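Local coordinates for protein polyketide synthase type I (Bacillus amyloliquefaciens, PDB 5KKU) that forms the N-terminal dehydratase domain of a polyketide synthase in the difficidin assembly line, where it probably removes water from 3-hydroxyacyl intermediates, at residues A[6-11]-A[79-84]; A[42-47]-A[189-194]; A[54-59]-A[226-231]; A[85-90]-A[112-117]. All coordinates share one frame; numbering follows the deposited sequence.

Contact 1: residues A[6-11]-A[79-84]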
# COMPACT_ATOMS: atom_id res chain seq x y z
N ASP A 6 0.73 -2.87 28.39
CA ASP A 6 -0.25 -2.94 27.34
C ASP A 6 -1.63 -2.32 27.59
O ASP A 6 -2.42 -2.61 28.49
CB ASP A 6 -0.33 -4.30 26.71
CG ASP A 6 0.86 -4.62 25.89
OD1 ASP A 6 1.63 -3.73 25.56
OD2 ASP A 6 1.06 -5.78 25.57
N GLN A 7 -1.94 -1.38 26.71
CA GLN A 7 -3.21 -0.66 26.75
C GLN A 7 -3.25 0.45 25.71
O GLN A 7 -3.61 0.23 24.56
CB GLN A 7 -3.44 -0.09 28.15
CG GLN A 7 -3.56 -1.14 29.24
CD GLN A 7 -4.90 -1.83 29.24
OE1 GLN A 7 -5.95 -1.19 29.27
NE2 GLN A 7 -4.88 -3.16 29.21
N VAL A 8 -2.88 1.66 26.13
CA VAL A 8 -2.87 2.81 25.24
C VAL A 8 -1.48 3.42 25.13
O VAL A 8 -0.79 3.59 26.13
CB VAL A 8 -3.86 3.90 25.71
CG1 VAL A 8 -3.96 5.00 24.67
CG2 VAL A 8 -5.23 3.29 25.98
N LYS A 9 -1.07 3.74 23.90
CA LYS A 9 0.24 4.33 23.66
C LYS A 9 0.29 5.03 22.31
O LYS A 9 0.30 4.38 21.26
CB LYS A 9 1.33 3.26 23.74
CG LYS A 9 2.75 3.81 23.70
CD LYS A 9 3.52 3.46 24.96
CE LYS A 9 4.79 4.28 25.08
NZ LYS A 9 6.01 3.45 24.85
N THR A 10 0.32 6.36 22.34
CA THR A 10 0.37 7.15 21.11
C THR A 10 1.81 7.41 20.68
O THR A 10 2.61 7.96 21.45
CB THR A 10 -0.36 8.50 21.28
OG1 THR A 10 -1.74 8.27 21.57
CG2 THR A 10 -0.25 9.33 20.01
N PHE A 11 2.13 7.02 19.45
CA PHE A 11 3.48 7.21 18.92
C PHE A 11 3.50 8.31 17.86
O PHE A 11 2.56 8.45 17.08
CB PHE A 11 4.01 5.91 18.33
CG PHE A 11 4.25 4.84 19.36
CD1 PHE A 11 5.41 4.83 20.11
CD2 PHE A 11 3.32 3.83 19.56
CE1 PHE A 11 5.64 3.85 21.05
CE2 PHE A 11 3.54 2.85 20.51
CZ PHE A 11 4.70 2.85 21.25
N THR A 79 -1.87 5.58 17.47
CA THR A 79 -2.33 5.24 18.79
C THR A 79 -2.74 3.79 18.93
O THR A 79 -3.65 3.35 18.30
CB THR A 79 -3.53 6.13 19.19
OG1 THR A 79 -3.11 7.46 19.28
CG2 THR A 79 -4.12 5.73 20.51
N PHE A 80 -2.04 3.06 19.76
CA PHE A 80 -2.40 1.69 20.06
C PHE A 80 -3.37 1.63 21.23
O PHE A 80 -3.08 2.11 22.28
CB PHE A 80 -1.17 0.88 20.36
CG PHE A 80 -0.30 0.65 19.17
CD1 PHE A 80 0.57 1.62 18.72
CD2 PHE A 80 -0.31 -0.54 18.52
CE1 PHE A 80 1.35 1.41 17.61
CE2 PHE A 80 0.48 -0.75 17.43
CZ PHE A 80 1.31 0.23 16.98
N THR A 81 -4.53 1.03 21.06
CA THR A 81 -5.48 0.93 22.13
C THR A 81 -5.79 -0.53 22.35
O THR A 81 -6.17 -1.20 21.44
CB THR A 81 -6.77 1.64 21.75
OG1 THR A 81 -6.55 3.04 21.69
CG2 THR A 81 -7.90 1.35 22.71
N PRO A 82 -5.67 -1.00 23.57
CA PRO A 82 -6.00 -2.37 23.90
C PRO A 82 -7.44 -2.76 23.61
O PRO A 82 -8.36 -2.01 23.75
CB PRO A 82 -5.76 -2.41 25.39
CG PRO A 82 -4.66 -1.50 25.59
CD PRO A 82 -4.93 -0.37 24.67
N ALA A 83 -7.58 -3.99 23.20
CA ALA A 83 -8.86 -4.52 22.85
C ALA A 83 -8.95 -6.02 22.98
O ALA A 83 -8.13 -6.63 23.59
CB ALA A 83 -9.24 -4.10 21.45
N ARG A 84 -9.98 -6.56 22.39
CA ARG A 84 -10.31 -7.97 22.45
C ARG A 84 -9.31 -8.96 21.77
O ARG A 84 -9.39 -9.24 20.61
CB ARG A 84 -11.77 -8.09 22.05
CG ARG A 84 -12.24 -9.39 21.50
CD ARG A 84 -13.46 -9.87 22.20
NE ARG A 84 -12.95 -10.95 22.95
CZ ARG A 84 -13.05 -12.21 22.59
NH1 ARG A 84 -13.72 -12.55 21.51
NH2 ARG A 84 -12.49 -13.12 23.32

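Contact 2: residues A[42-47]-A[189-194]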
# COMPACT_ATOMS: atom_id res chain seq x y z
N LEU A 42 3.11 0.88 10.85
CA LEU A 42 2.58 0.06 11.92
C LEU A 42 3.51 -1.07 12.30
O LEU A 42 3.70 -1.32 13.42
CB LEU A 42 1.21 -0.48 11.58
CG LEU A 42 0.08 0.36 12.11
CD1 LEU A 42 -0.08 1.61 11.32
CD2 LEU A 42 -1.19 -0.44 12.11
N TYR A 43 4.09 -1.70 11.31
CA TYR A 43 5.03 -2.75 11.53
C TYR A 43 6.31 -2.26 12.19
O TYR A 43 6.83 -2.95 12.99
CB TYR A 43 5.33 -3.50 10.23
CG TYR A 43 4.43 -4.67 9.97
CD1 TYR A 43 4.65 -5.87 10.55
CD2 TYR A 43 3.33 -4.54 9.15
CE1 TYR A 43 3.82 -6.92 10.31
CE2 TYR A 43 2.51 -5.59 8.90
CZ TYR A 43 2.79 -6.78 9.47
OH TYR A 43 1.98 -7.80 9.26
N ARG A 44 6.79 -1.08 11.84
CA ARG A 44 7.96 -0.55 12.48
C ARG A 44 7.69 -0.22 13.93
O ARG A 44 8.50 -0.49 14.76
CB ARG A 44 8.50 0.69 11.80
CG ARG A 44 8.92 0.56 10.37
CD ARG A 44 9.57 1.83 9.85
NE ARG A 44 9.03 3.04 10.44
CZ ARG A 44 8.24 3.85 9.82
NH1 ARG A 44 7.90 3.58 8.60
NH2 ARG A 44 7.77 4.91 10.39
N LEU A 45 6.55 0.39 14.21
CA LEU A 45 6.15 0.81 15.54
C LEU A 45 5.76 -0.35 16.42
O LEU A 45 6.06 -0.33 17.56
CB LEU A 45 5.01 1.81 15.49
CG LEU A 45 5.35 3.19 14.98
CD1 LEU A 45 4.17 4.09 15.04
CD2 LEU A 45 6.48 3.81 15.73
N ALA A 46 5.04 -1.32 15.90
CA ALA A 46 4.66 -2.46 16.67
C ALA A 46 5.89 -3.05 17.31
O ALA A 46 5.90 -3.35 18.45
CB ALA A 46 4.00 -3.50 15.81
N ALA A 47 6.91 -3.25 16.50
CA ALA A 47 8.11 -3.91 16.91
C ALA A 47 8.61 -3.29 18.19
O ALA A 47 9.40 -3.85 18.86
CB ALA A 47 9.17 -3.82 15.81
N LYS A 189 15.64 -0.58 5.48
CA LYS A 189 15.40 0.27 6.62
C LYS A 189 13.95 0.22 6.97
O LYS A 189 13.55 0.53 8.04
CB LYS A 189 15.89 1.68 6.37
CG LYS A 189 17.39 1.79 6.36
CD LYS A 189 17.92 1.75 7.76
CE LYS A 189 19.42 1.63 7.82
NZ LYS A 189 20.09 2.23 6.66
N PHE A 190 13.16 -0.23 6.01
CA PHE A 190 11.74 -0.43 6.17
C PHE A 190 11.45 -1.83 6.67
O PHE A 190 12.26 -2.72 6.56
CB PHE A 190 11.03 -0.18 4.84
CG PHE A 190 10.99 1.26 4.43
CD1 PHE A 190 10.19 2.15 5.08
CD2 PHE A 190 11.75 1.73 3.38
CE1 PHE A 190 10.13 3.47 4.70
CE2 PHE A 190 11.71 3.04 3.01
CZ PHE A 190 10.91 3.92 3.68
N LYS A 191 10.31 -2.05 7.27
CA LYS A 191 9.80 -3.36 7.53
C LYS A 191 9.12 -3.92 6.28
O LYS A 191 9.23 -5.08 5.99
CB LYS A 191 8.75 -3.33 8.61
CG LYS A 191 9.26 -3.19 10.02
CD LYS A 191 10.04 -4.39 10.46
CE LYS A 191 10.90 -4.08 11.65
NZ LYS A 191 11.05 -5.19 12.59
N ALA A 192 8.46 -3.06 5.53
CA ALA A 192 7.85 -3.41 4.26
C ALA A 192 7.99 -2.10 3.52
O ALA A 192 7.56 -1.08 3.96
CB ALA A 192 6.49 -3.98 4.44
N HIS A 193 8.66 -2.12 2.39
CA HIS A 193 9.01 -0.96 1.63
C HIS A 193 7.71 -0.48 1.01
O HIS A 193 7.06 -1.20 0.31
CB HIS A 193 10.03 -1.31 0.54
CG HIS A 193 10.85 -0.16 0.03
ND1 HIS A 193 10.33 0.90 -0.65
CD2 HIS A 193 12.18 0.04 0.06
CE1 HIS A 193 11.30 1.72 -1.00
NE2 HIS A 193 12.43 1.23 -0.57
N PRO A 194 7.40 0.78 1.23
CA PRO A 194 6.21 1.39 0.71
C PRO A 194 6.14 1.35 -0.79
O PRO A 194 5.08 1.18 -1.30
CB PRO A 194 6.33 2.81 1.21
CG PRO A 194 6.99 2.66 2.49
CD PRO A 194 7.98 1.59 2.30

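Contact 3: residues A[54-59]-A[226-231]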
# COMPACT_ATOMS: atom_id res chain seq x y z
N PRO A 54 5.86 -11.40 15.93
CA PRO A 54 5.29 -11.10 14.61
C PRO A 54 3.81 -10.76 14.67
O PRO A 54 3.15 -11.41 15.39
CB PRO A 54 5.53 -12.39 13.83
CG PRO A 54 5.44 -13.43 14.83
CD PRO A 54 6.29 -12.88 15.87
N ILE A 55 3.35 -9.76 13.94
CA ILE A 55 1.94 -9.39 13.98
C ILE A 55 1.36 -9.10 12.60
O ILE A 55 2.10 -8.84 11.65
CB ILE A 55 1.70 -8.16 14.88
CG1 ILE A 55 2.36 -6.92 14.27
CG2 ILE A 55 2.24 -8.42 16.28
CD1 ILE A 55 1.56 -6.31 13.14
N GLU A 56 0.04 -9.15 12.50
CA GLU A 56 -0.65 -8.89 11.25
C GLU A 56 -1.71 -7.81 11.44
O GLU A 56 -1.91 -7.31 12.55
CB GLU A 56 -1.30 -10.17 10.72
CG GLU A 56 -2.47 -10.67 11.56
CD GLU A 56 -2.89 -12.08 11.19
OE1 GLU A 56 -2.04 -12.85 10.70
OE2 GLU A 56 -4.08 -12.42 11.38
N LEU A 57 -2.39 -7.46 10.36
CA LEU A 57 -3.40 -6.46 10.40
C LEU A 57 -4.71 -6.91 9.79
O LEU A 57 -4.73 -7.61 8.84
CB LEU A 57 -2.91 -5.18 9.76
CG LEU A 57 -1.54 -4.70 10.11
CD1 LEU A 57 -1.06 -3.66 9.15
CD2 LEU A 57 -1.45 -4.18 11.51
N ARG A 58 -5.81 -6.49 10.36
CA ARG A 58 -7.11 -6.84 9.84
C ARG A 58 -8.04 -5.64 9.81
O ARG A 58 -7.86 -4.72 10.52
CB ARG A 58 -7.72 -7.95 10.65
CG ARG A 58 -6.80 -9.11 10.90
CD ARG A 58 -7.55 -10.24 11.53
NE ARG A 58 -6.70 -11.34 11.90
CZ ARG A 58 -7.00 -12.21 12.84
NH1 ARG A 58 -8.12 -12.11 13.49
NH2 ARG A 58 -6.16 -13.19 13.11
N GLN A 59 -9.09 -5.72 9.03
CA GLN A 59 -10.08 -4.68 8.90
C GLN A 59 -9.47 -3.30 8.77
O GLN A 59 -9.87 -2.39 9.39
CB GLN A 59 -11.08 -4.72 10.03
CG GLN A 59 -11.68 -6.07 10.30
CD GLN A 59 -12.33 -6.69 9.10
OE1 GLN A 59 -13.26 -6.16 8.56
NE2 GLN A 59 -11.84 -7.83 8.69
N ARG A 226 -7.34 -8.44 5.52
CA ARG A 226 -6.16 -8.89 6.21
C ARG A 226 -4.90 -8.66 5.42
O ARG A 226 -4.87 -8.90 4.25
CB ARG A 226 -6.26 -10.36 6.63
CG ARG A 226 -5.03 -10.85 7.34
CD ARG A 226 -5.14 -12.23 7.94
NE ARG A 226 -4.62 -13.20 7.02
CZ ARG A 226 -3.45 -13.77 7.13
NH1 ARG A 226 -2.69 -13.53 8.15
NH2 ARG A 226 -3.08 -14.60 6.22
N PHE A 227 -3.87 -8.18 6.09
CA PHE A 227 -2.54 -8.11 5.54
C PHE A 227 -1.55 -8.66 6.54
O PHE A 227 -1.62 -8.37 7.69
CB PHE A 227 -2.16 -6.69 5.15
CG PHE A 227 -0.92 -6.61 4.34
CD1 PHE A 227 0.28 -6.53 4.95
CD2 PHE A 227 -0.96 -6.60 2.96
CE1 PHE A 227 1.43 -6.47 4.21
CE2 PHE A 227 0.19 -6.52 2.22
CZ PHE A 227 1.39 -6.47 2.86
N CYS A 228 -0.63 -9.46 6.10
CA CYS A 228 0.28 -10.11 7.00
C CYS A 228 1.66 -10.27 6.38
O CYS A 228 1.77 -10.85 5.36
CB CYS A 228 -0.31 -11.45 7.40
SG CYS A 228 0.63 -12.42 8.54
N MET A 229 2.76 -9.82 6.82
CA MET A 229 4.18 -9.93 6.50
C MET A 229 4.77 -11.20 7.07
O MET A 229 4.71 -11.43 8.28
CB MET A 229 4.96 -8.71 7.02
CG MET A 229 4.61 -7.39 6.36
SD MET A 229 4.91 -7.40 4.58
CE MET A 229 6.70 -7.52 4.53
N TYR A 230 5.27 -12.11 6.29
CA TYR A 230 5.82 -13.24 6.98
C TYR A 230 7.33 -13.15 6.98
O TYR A 230 7.97 -13.62 7.86
CB TYR A 230 5.34 -14.53 6.41
CG TYR A 230 3.90 -14.76 6.57
CD1 TYR A 230 3.40 -15.35 7.71
CD2 TYR A 230 3.03 -14.43 5.59
CE1 TYR A 230 2.06 -15.60 7.84
CE2 TYR A 230 1.71 -14.67 5.71
CZ TYR A 230 1.24 -15.26 6.82
OH TYR A 230 -0.08 -15.44 6.88
N GLN A 231 7.87 -12.46 6.00
CA GLN A 231 9.29 -12.34 5.82
C GLN A 231 9.61 -10.98 5.23
O GLN A 231 8.78 -10.38 4.61
CB GLN A 231 9.78 -13.43 4.90
CG GLN A 231 10.94 -14.23 5.41
CD GLN A 231 10.57 -15.28 6.43
OE1 GLN A 231 9.46 -15.76 6.45
NE2 GLN A 231 11.52 -15.65 7.26

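Contact 4: residues A[85-90]-A[112-117]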
# COMPACT_ATOMS: atom_id res chain seq x y z
N ASP A 85 -8.36 -9.47 22.54
CA ASP A 85 -7.35 -10.37 22.03
C ASP A 85 -6.68 -9.70 20.84
O ASP A 85 -6.42 -10.31 19.83
CB ASP A 85 -7.98 -11.68 21.56
CG ASP A 85 -8.57 -12.50 22.69
OD1 ASP A 85 -7.89 -12.79 23.67
OD2 ASP A 85 -9.72 -12.90 22.57
N SER A 86 -6.38 -8.43 20.98
CA SER A 86 -5.89 -7.63 19.86
C SER A 86 -5.57 -6.22 20.30
O SER A 86 -5.65 -5.92 21.44
CB SER A 86 -6.94 -7.58 18.77
OG SER A 86 -8.07 -6.88 19.17
N TRP A 87 -5.25 -5.37 19.35
CA TRP A 87 -5.15 -3.95 19.60
C TRP A 87 -5.79 -3.13 18.52
O TRP A 87 -5.61 -3.41 17.38
CB TRP A 87 -3.70 -3.54 19.73
CG TRP A 87 -3.13 -4.04 20.93
CD1 TRP A 87 -3.14 -3.45 22.10
CD2 TRP A 87 -2.49 -5.28 21.09
NE1 TRP A 87 -2.53 -4.22 23.01
CE2 TRP A 87 -2.14 -5.38 22.41
CE3 TRP A 87 -2.23 -6.34 20.25
CZ2 TRP A 87 -1.49 -6.47 22.92
CZ3 TRP A 87 -1.61 -7.40 20.73
CH2 TRP A 87 -1.23 -7.47 22.06
N LYS A 88 -6.51 -2.09 18.86
CA LYS A 88 -6.97 -1.20 17.86
C LYS A 88 -5.92 -0.16 17.58
O LYS A 88 -5.28 0.34 18.44
CB LYS A 88 -8.27 -0.56 18.23
CG LYS A 88 -8.88 0.31 17.15
CD LYS A 88 -9.91 1.21 17.79
CE LYS A 88 -10.46 2.27 16.86
NZ LYS A 88 -11.29 1.69 15.80
N VAL A 89 -5.73 0.14 16.31
CA VAL A 89 -4.78 1.13 15.92
C VAL A 89 -5.40 2.22 15.07
O VAL A 89 -6.10 1.97 14.14
CB VAL A 89 -3.59 0.52 15.19
CG1 VAL A 89 -2.64 1.59 14.73
CG2 VAL A 89 -2.88 -0.45 16.07
N GLU A 90 -5.10 3.46 15.39
CA GLU A 90 -5.56 4.55 14.58
C GLU A 90 -4.47 5.55 14.30
O GLU A 90 -3.71 5.87 15.18
CB GLU A 90 -6.72 5.24 15.24
CG GLU A 90 -7.98 4.43 15.22
CD GLU A 90 -9.08 5.07 16.01
OE1 GLU A 90 -10.12 5.39 15.44
OE2 GLU A 90 -8.87 5.27 17.21
N CYS A 112 -7.17 0.13 11.93
CA CYS A 112 -7.15 -1.31 11.74
C CYS A 112 -7.15 -2.04 13.07
O CYS A 112 -7.08 -1.44 14.08
CB CYS A 112 -5.96 -1.74 10.90
SG CYS A 112 -4.36 -1.50 11.63
N GLN A 113 -7.12 -3.36 13.05
CA GLN A 113 -7.00 -4.15 14.24
C GLN A 113 -5.75 -4.98 14.18
O GLN A 113 -5.55 -5.72 13.27
CB GLN A 113 -8.18 -5.05 14.40
CG GLN A 113 -9.47 -4.34 14.50
CD GLN A 113 -9.73 -3.82 15.89
OE1 GLN A 113 -9.24 -4.33 16.89
NE2 GLN A 113 -10.51 -2.79 15.95
N LEU A 114 -4.89 -4.83 15.14
CA LEU A 114 -3.63 -5.53 15.13
C LEU A 114 -3.62 -6.80 15.98
O LEU A 114 -3.83 -6.76 17.13
CB LEU A 114 -2.54 -4.59 15.56
CG LEU A 114 -1.10 -4.99 15.42
CD1 LEU A 114 -0.35 -3.71 15.33
CD2 LEU A 114 -0.55 -5.84 16.55
N TYR A 115 -3.38 -7.94 15.38
CA TYR A 115 -3.32 -9.20 16.09
C TYR A 115 -1.94 -9.79 16.12
O TYR A 115 -1.13 -9.51 15.31
CB TYR A 115 -4.19 -10.22 15.43
CG TYR A 115 -5.63 -9.95 15.50
CD1 TYR A 115 -6.18 -8.94 14.78
CD2 TYR A 115 -6.44 -10.70 16.30
CE1 TYR A 115 -7.50 -8.69 14.85
CE2 TYR A 115 -7.78 -10.45 16.38
CZ TYR A 115 -8.30 -9.44 15.65
OH TYR A 115 -9.61 -9.17 15.72
N LEU A 116 -1.71 -10.67 17.06
CA LEU A 116 -0.46 -11.33 17.07
C LEU A 116 -0.54 -12.42 16.00
O LEU A 116 -1.53 -13.05 15.85
CB LEU A 116 -0.17 -11.88 18.44
CG LEU A 116 0.07 -10.81 19.49
CD1 LEU A 116 -0.43 -11.24 20.83
CD2 LEU A 116 1.52 -10.43 19.62
N GLN A 117 0.52 -12.60 15.25
CA GLN A 117 0.55 -13.63 14.23
C GLN A 117 1.13 -14.87 14.87
O GLN A 117 2.09 -14.82 15.59
CB GLN A 117 1.33 -13.13 13.05
CG GLN A 117 1.62 -14.13 12.00
CD GLN A 117 2.95 -13.86 11.34
OE1 GLN A 117 3.36 -12.70 11.12
NE2 GLN A 117 3.67 -14.94 11.06

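Contact 1: residues A[6-11]-A[79-84]
Strand 9-11 lies antiparallel to strand 79-83, and the contact has two unlike sides: a packed one, where buried Phe80 and Phe11 sit beneath helix 37-49, and an exposed one with Thr10, Val8 and Gln7. In the paired strands, Lys9 and Phe80 form a hydrogen-bonded pair: Phe80 N reaches Lys9 O at 3.1 Å in an almost straight bond (174°), although the donor stands well above the carbonyl plane. The return bond, Lys9 N to Phe80 O, is more bent at 143° but stays in the carbonyl plane. On the packed side the CD2 edge of Phe11 comes to CD1 of Phe80 at 3.6 Å, with the ring planes turned 84° apart. In this N-terminal hotdog fold that face looks onto helix 37-49, where Leu45 meets Phe11 and Tyr49 meets the Phe80 ring, so bulky apolar groups are at home there. Lys9 starts on the same side, but its chain leads its charged end away from strand 79-83. On the exposed side, Thr10 and Thr79 are a non-hydrogen-bonded pair. In both threonines OG1 lies anti to the carbonyl carbon, so the hydroxyls meet tip to tip, OG1 to OG1 at 2.8 Å, and a residue that can both give and accept suits either position. Val8 CA makes a CH···O contact with Phe80 O at 3.0 Å. The backbone of Gln7 and the ring of Pro82 overlap in the model, so their proximity carries no weight. The exposed Gln7 side chain bends back to give a weak bond from NE2 to Asp6 O.

Contact 2: residues A[42-47]-A[189-194]
A helical turn, 42-47, lies beside the irregular loop 189-194, and the backbones come nearest at Arg44 and Lys191, whose CA atoms are 6.0 Å apart. The helix is the central one of the N-terminal hotdog fold, whereas the loop belongs to the C-terminal hotdog, so the contact spans the seam of the double-hotdog dehydratase. Lys191 carries it. With CG beside the backbone N (chi1 -77°) and bends at chi2 and chi4, its methylenes run along the helix surface. Lys191 CB rests on Tyr43 CB at 3.8 Å, and Lys191 CG sits 3.7 Å from Arg44 N and 3.8 Å from Arg44 CG. A long aliphatic chain with a charged tip suits this course, because its shaft packs against the helix while Lys191 NZ passes Ala47 CB, small enough to be skirted at 4.0 Å. NZ then forms a salt bridge with Glu52, whereas Arg44, which crosses Lys191 obliquely, pairs its NH1 with Asp40, whose other oxygen accepts a hydrogen bond from Ala192 N, so one acid ties down both the arginine and the loop. Tyr43 shares its CB with the contact but sends its ring elsewhere, its OH bonding to Ile55 O. Phe190 turns a ring edge toward Arg44, CD1 to NH1 at a loose 4.4 Å. His193 follows as the N-cap of helix 194-200, which bears Asp198, the predicted proton donor. Pro194 starts that helix, and its CD lies 3.5 Å above the centre of the Phe190 ring.

Contact 3: residues A[54-59]-A[226-231]
Strands 55-58 and 226-229 run antiparallel across the seam of the double hotdog, joining a strand of the N-terminal fold to one of the C-terminal fold. The backbone bonds centre on Leu57 and Phe227, a hydrogen-bonded pair. Leu57 N lies nearly on the extension of the Phe227 C=O axis, and Phe227 N returns to Leu57 O in the carbonyl plane, each bond being 2.9 Å long. Arg58 and Arg226, the next pair, are non-hydrogen-bonded.

Apolar contacts occupy one face of the sheet, where Leu57 meets Leu42 and Tyr43 of helix 37-49 and Phe227 meets Ile39, as suits large hydrocarbon groups in a buried interior.

Ionic interactions dominate the other face. The buried Glu56 holds its CG in the crowded position between backbone N and carbonyl carbon (chi1 69°), then extends so that its two oxygens serve different arginines. Arg58 grips Glu56 OE2 side-on, NE at 2.9 Å and NH2 at 2.8 Å; NE meets the anti lone pair of OE2, while NH2 comes from above the carboxylate plane. Arg226, bent at chi3, joins from across the strands. Its other nitrogens go to Glu275 and Glu277; the two arginines probably favour the ionised form of buried Glu56, and the acids that of Arg226. The Glu56 carboxylate and Arg226 guanidinium planes stand 53° apart, and the salt bridge from Arg226 NH1 to Glu56 OE1 spans 2.7 Å with a weak 120° hydrogen-bond angle.

Contact 4: residues A[85-90]-A[112-117]
Strands 86-90 and 112-116 run antiparallel with axes 4.6 Å apart at closest approach, pairing Trp87 with Leu114 and Val89 with Cys112 through four backbone hydrogen bonds, of which Leu114 N to Trp87 O is the shortest at 2.7 Å. Between these two hydrogen-bonded pairs lies the non-hydrogen-bonded pair of Lys88 and Gln113. One face carries Trp87, Val89, Cys112 and Leu114. Trp87, its CG anti to the carbonyl carbon, has Leu116 CG at its ring edge, in plane, 4.0 Å from Trp87 CZ3. Trp87 CE3 lies 4.1 Å from Leu114 CD2, and the broad indole thus gives both leucines an apolar partner. Val89 fits beside them, CG2 at 4.2 Å from Leu114 CB and CB near the sulfur of Cys112. The other face is more polar. Gln113, bent at chi2, swings its amide over the Lys88 chain, NE2 lying 3.7 Å from the methylene CG of Lys88, while Lys88 NZ extends to a long ion pair with Glu90. Ser86 holds OG in the crowded position between backbone N and carbonyl carbon (chi1 67°), where it weakly bonds Arg84 O. Ser86 CB meanwhile sits 3.8 Å above the centre of the Tyr115 ring, a CH-pi contact for which serine is small enough; Arg58 adds a cation-pi contact to the same ring. Trp87 shares its face with Val89 and Cys112 but lies farther out, against Asp6 and Leu50, whereas those two touch Leu42 of helix 37-49, the sheet-around-helix arrangement of a hotdog fold.

In the fold
From the N terminus, the first strand waits until residues 79-84 return beside it, closing the loop of contact 1. Within that loop lie helix 37-49 and strand 55-62, whose partners come much later, so contacts 2 and 3 both cross contact 1 and also cross each other. Contact 4 opens just after contact 1 ends, as strand 73-83 gives way to strand 86-97, closes at 112-117, and is nested inside the loops of contacts 2 and 3, which close at 189-194 and 226-231. Contacts 1 and 4 knit the N-terminal hotdog sheet, and strand 107-116 passes it on to strand 55-62. Contacts 2 and 3 then fasten helix and sheet to the C-terminal hotdog.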